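Local coordinates for protein putative Acetyltransferase from the GNAT family (Novosphingobium aromaticivorans DSM 12444, PDB 3EC4) that is a putative member of the GNAT acetyltransferase family that probably transfers an acyl group other than an aminoacyl group to an acceptor, at residues H6-P11 and V192-S197. Numbering follows the deposited sequence.
Sequences HPLDRP and VPYLHS
L8 and Y194 bring the N-terminal 3-10 turn of 7-9 to within 8.6 Å, CA to CA, of strand 192-197, a distance that side chains alone bridge, with no hydrogen bond across. The strand belongs to the central mixed sheet of the GNAT fold, where it runs parallel to strand 157-165. The first side-chain bond of Y194 points toward the turn, with CG between the backbone N and the carbonyl carbon (chi1 81°). Methyl CD2 of L8 sits over the ring centre, 3.5 Å from the centroid and 1° off the normal, a CH-pi contact. A tyrosine serves here because its broad ring face receives the methyl and its OH reaches P11. A branched leucine suits its place, since its second methyl, CD1, reaches back to CB of Y194 at 4.0 Å. With Y194 cut back to an alanine, a gap would probably open beneath CD2 of L8 and P11 would lose the hydroxyl it packs on. The turn itself is pinned from within: N of L8 donates a nearly straight bond (169°) to ND1 of H6, in the ring plane. D9 has its OD1 in salt bridges with R216 and R217. P11, opening helix 11-17, needs no N-H to offer at a helix start, and its ring gives a compact apolar surface. H196 pairs through NE2 with NE2 of Q86, whose side chain also bonds to O of L8 and so ties both segments together. P11 meets both strand residues: CB lies 3.8 Å from OH of Y194, and CG approaches the edge of the H196 ring, 4.0 Å from CE1.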
ATOM      1  N   HIS A   6      17.899   1.297  -5.467  1.00 38.98           N
ATOM      2  CA  HIS A   6      17.275   0.638  -4.323  1.00 35.89           C
ATOM      3  C   HIS A   6      15.970  -0.064  -4.743  1.00 30.47           C
ATOM      4  O   HIS A   6      15.264   0.429  -5.630  1.00 32.43           O
ATOM      5  CB  HIS A   6      16.982   1.727  -3.304  1.00 36.20           C
ATOM      6  CG  HIS A   6      16.796   1.231  -1.914  1.00 40.95           C
ATOM      7  ND1 HIS A   6      15.675   0.544  -1.512  1.00 34.41           N
ATOM      8  CD2 HIS A   6      17.577   1.352  -0.819  1.00 44.28           C
ATOM      9  CE1 HIS A   6      15.777   0.249  -0.235  1.00 40.21           C
ATOM     10  NE2 HIS A   6      16.923   0.729   0.212  1.00 43.98           N
ATOM     11  N   PRO A   7      15.656  -1.243  -4.150  1.00 27.90           N
ATOM     12  CA  PRO A   7      14.362  -1.874  -4.404  1.00 26.66           C
ATOM     13  C   PRO A   7      13.166  -0.967  -4.194  1.00 27.25           C
ATOM     14  O   PRO A   7      12.174  -1.099  -4.915  1.00 25.67           O
ATOM     15  CB  PRO A   7      14.318  -3.030  -3.384  1.00 28.87           C
ATOM     16  CG  PRO A   7      15.728  -3.371  -3.174  1.00 32.65           C
ATOM     17  CD  PRO A   7      16.473  -2.058  -3.236  1.00 28.94           C
ATOM     18  N   LEU A   8      13.264  -0.045  -3.235  1.00 27.46           N
ATOM     19  CA  LEU A   8      12.142   0.858  -2.950  1.00 26.77           C
ATOM     20  C   LEU A   8      11.997   1.999  -3.972  1.00 26.33           C
ATOM     21  O   LEU A   8      11.023   2.749  -3.928  1.00 25.19           O
ATOM     22  CB  LEU A   8      12.265   1.418  -1.550  1.00 29.55           C
ATOM     23  CG  LEU A   8      12.200   0.484  -0.346  1.00 26.68           C
ATOM     24  CD1 LEU A   8      12.226   1.404   0.879  1.00 25.52           C
ATOM     25  CD2 LEU A   8      10.892  -0.327  -0.414  1.00 23.42           C
ATOM     26  N   ASP A   9      12.944   2.156  -4.876  1.00 27.68           N
ATOM     27  CA  ASP A   9      12.783   3.167  -5.939  1.00 27.28           C
ATOM     28  C   ASP A   9      11.688   2.804  -6.933  1.00 28.43           C
ATOM     29  O   ASP A   9      11.163   3.655  -7.640  1.00 32.40           O
ATOM     30  CB  ASP A   9      14.086   3.387  -6.684  1.00 27.10           C
ATOM     31  CG  ASP A   9      15.137   4.040  -5.842  1.00 32.48           C
ATOM     32  OD1 ASP A   9      14.844   4.628  -4.781  1.00 28.33           O
ATOM     33  OD2 ASP A   9      16.300   3.902  -6.229  1.00 33.55           O
ATOM     34  N   ARG A  10      11.411   1.523  -7.078  1.00 26.67           N
ATOM     35  CA  ARG A  10      10.354   1.080  -7.961  1.00 24.85           C
ATOM     36  C   ARG A  10       9.580  -0.033  -7.291  1.00 24.64           C
ATOM     37  O   ARG A  10       9.798  -1.213  -7.590  1.00 26.00           O
ATOM     38  CB  ARG A  10      10.931   0.618  -9.297  1.00 27.30           C
ATOM     39  CG  ARG A  10      11.725   1.671 -10.088  1.00 26.33           C
ATOM     40  CD  ARG A  10      11.854   1.247 -11.564  1.00 23.83           C
ATOM     41  NE  ARG A  10      10.538   1.307 -12.159  1.00 24.21           N
ATOM     42  CZ  ARG A  10      10.119   0.629 -13.225  1.00 27.84           C
ATOM     43  NH1 ARG A  10      10.916  -0.186 -13.904  1.00 26.12           N
ATOM     44  NH2 ARG A  10       8.861   0.794 -13.608  1.00 25.65           N
ATOM     45  N   PRO A  11       8.757   0.315  -6.283  1.00 25.58           N
ATOM     46  CA  PRO A  11       8.203  -0.729  -5.396  1.00 25.71           C
ATOM     47  C   PRO A  11       7.193  -1.638  -6.089  1.00 25.81           C
ATOM     48  O   PRO A  11       7.149  -2.826  -5.806  1.00 25.61           O
ATOM     49  CB  PRO A  11       7.614   0.065  -4.207  1.00 27.62           C
ATOM     50  CG  PRO A  11       7.529   1.466  -4.660  1.00 28.10           C
ATOM     51  CD  PRO A  11       8.388   1.668  -5.867  1.00 27.19           C
ATOM     52  N   VAL A 192      12.329  -5.097   7.112  1.00 24.59           N
ATOM     53  CA  VAL A 192      12.301  -3.692   7.340  1.00 25.57           C
ATOM     54  C   VAL A 192      10.961  -3.102   6.801  1.00 23.95           C
ATOM     55  O   VAL A 192      10.621  -3.237   5.583  1.00 23.79           O
ATOM     56  CB  VAL A 192      13.514  -2.993   6.634  1.00 26.88           C
ATOM     57  CG1 VAL A 192      13.386  -1.456   6.749  1.00 26.67           C
ATOM     58  CG2 VAL A 192      14.909  -3.515   7.110  1.00 27.06           C
ATOM     59  N   PRO A 193      10.168  -2.474   7.695  1.00 24.37           N
ATOM     60  CA  PRO A 193       8.963  -1.778   7.286  1.00 24.72           C
ATOM     61  C   PRO A 193       9.264  -0.546   6.488  1.00 26.10           C
ATOM     62  O   PRO A 193      10.241   0.146   6.763  1.00 25.58           O
ATOM     63  CB  PRO A 193       8.290  -1.377   8.623  1.00 26.06           C
ATOM     64  CG  PRO A 193       8.935  -2.250   9.665  1.00 27.58           C
ATOM     65  CD  PRO A 193      10.316  -2.476   9.174  1.00 26.29           C
ATOM     66  N   TYR A 194       8.413  -0.282   5.511  1.00 25.89           N
ATOM     67  CA  TYR A 194       8.362   1.007   4.811  1.00 26.08           C
ATOM     68  C   TYR A 194       6.913   1.363   4.511  1.00 24.49           C
ATOM     69  O   TYR A 194       6.020   0.517   4.576  1.00 25.62           O
ATOM     70  CB  TYR A 194       9.202   0.944   3.529  1.00 25.31           C
ATOM     71  CG  TYR A 194       8.503   0.309   2.370  1.00 24.37           C
ATOM     72  CD1 TYR A 194       8.445  -1.068   2.243  1.00 25.36           C
ATOM     73  CD2 TYR A 194       7.962   1.087   1.368  1.00 29.44           C
ATOM     74  CE1 TYR A 194       7.778  -1.651   1.160  1.00 25.08           C
ATOM     75  CE2 TYR A 194       7.335   0.533   0.305  1.00 25.41           C
ATOM     76  CZ  TYR A 194       7.242  -0.853   0.207  1.00 24.70           C
ATOM     77  OH  TYR A 194       6.607  -1.414  -0.879  1.00 27.21           O
ATOM     78  N   LEU A 195       6.667   2.618   4.153  1.00 25.47           N
ATOM     79  CA  LEU A 195       5.343   3.057   3.791  1.00 25.97           C
ATOM     80  C   LEU A 195       5.446   4.295   2.964  1.00 26.49           C
ATOM     81  O   LEU A 195       6.496   4.889   2.849  1.00 26.78           O
ATOM     82  CB  LEU A 195       4.478   3.306   5.029  1.00 27.36           C
ATOM     83  CG  LEU A 195       4.992   4.341   6.058  1.00 28.21           C
ATOM     84  CD1 LEU A 195       4.722   5.772   5.595  1.00 25.38           C
ATOM     85  CD2 LEU A 195       4.402   4.096   7.468  1.00 27.25           C
ATOM     86  N   HIS A 196       4.342   4.647   2.344  1.00 28.27           N
ATOM     87  CA  HIS A 196       4.196   5.934   1.686  1.00 28.30           C
ATOM     88  C   HIS A 196       3.139   6.740   2.398  1.00 29.66           C
ATOM     89  O   HIS A 196       2.093   6.190   2.791  1.00 33.28           O
ATOM     90  CB  HIS A 196       3.767   5.783   0.211  1.00 29.92           C
ATOM     91  CG  HIS A 196       4.775   5.077  -0.648  1.00 31.44           C
ATOM     92  ND1 HIS A 196       4.679   3.741  -0.960  1.00 36.53           N
ATOM     93  CD2 HIS A 196       5.924   5.515  -1.229  1.00 35.23           C
ATOM     94  CE1 HIS A 196       5.714   3.386  -1.705  1.00 32.75           C
ATOM     95  NE2 HIS A 196       6.474   4.448  -1.894  1.00 32.45           N
ATOM     96  N   SER A 197       3.384   8.036   2.553  1.00 28.94           N
ATOM     97  CA  SER A 197       2.349   8.991   2.932  1.00 28.72           C
ATOM     98  C   SER A 197       2.145   9.927   1.765  1.00 27.84           C
ATOM     99  O   SER A 197       3.088  10.178   1.071  1.00 27.50           O
ATOM    100  CB  SER A 197       2.834   9.823   4.104  1.00 29.71           C
ATOM    101  OG  SER A 197       1.842  10.732   4.584  1.00 34.14           O
TER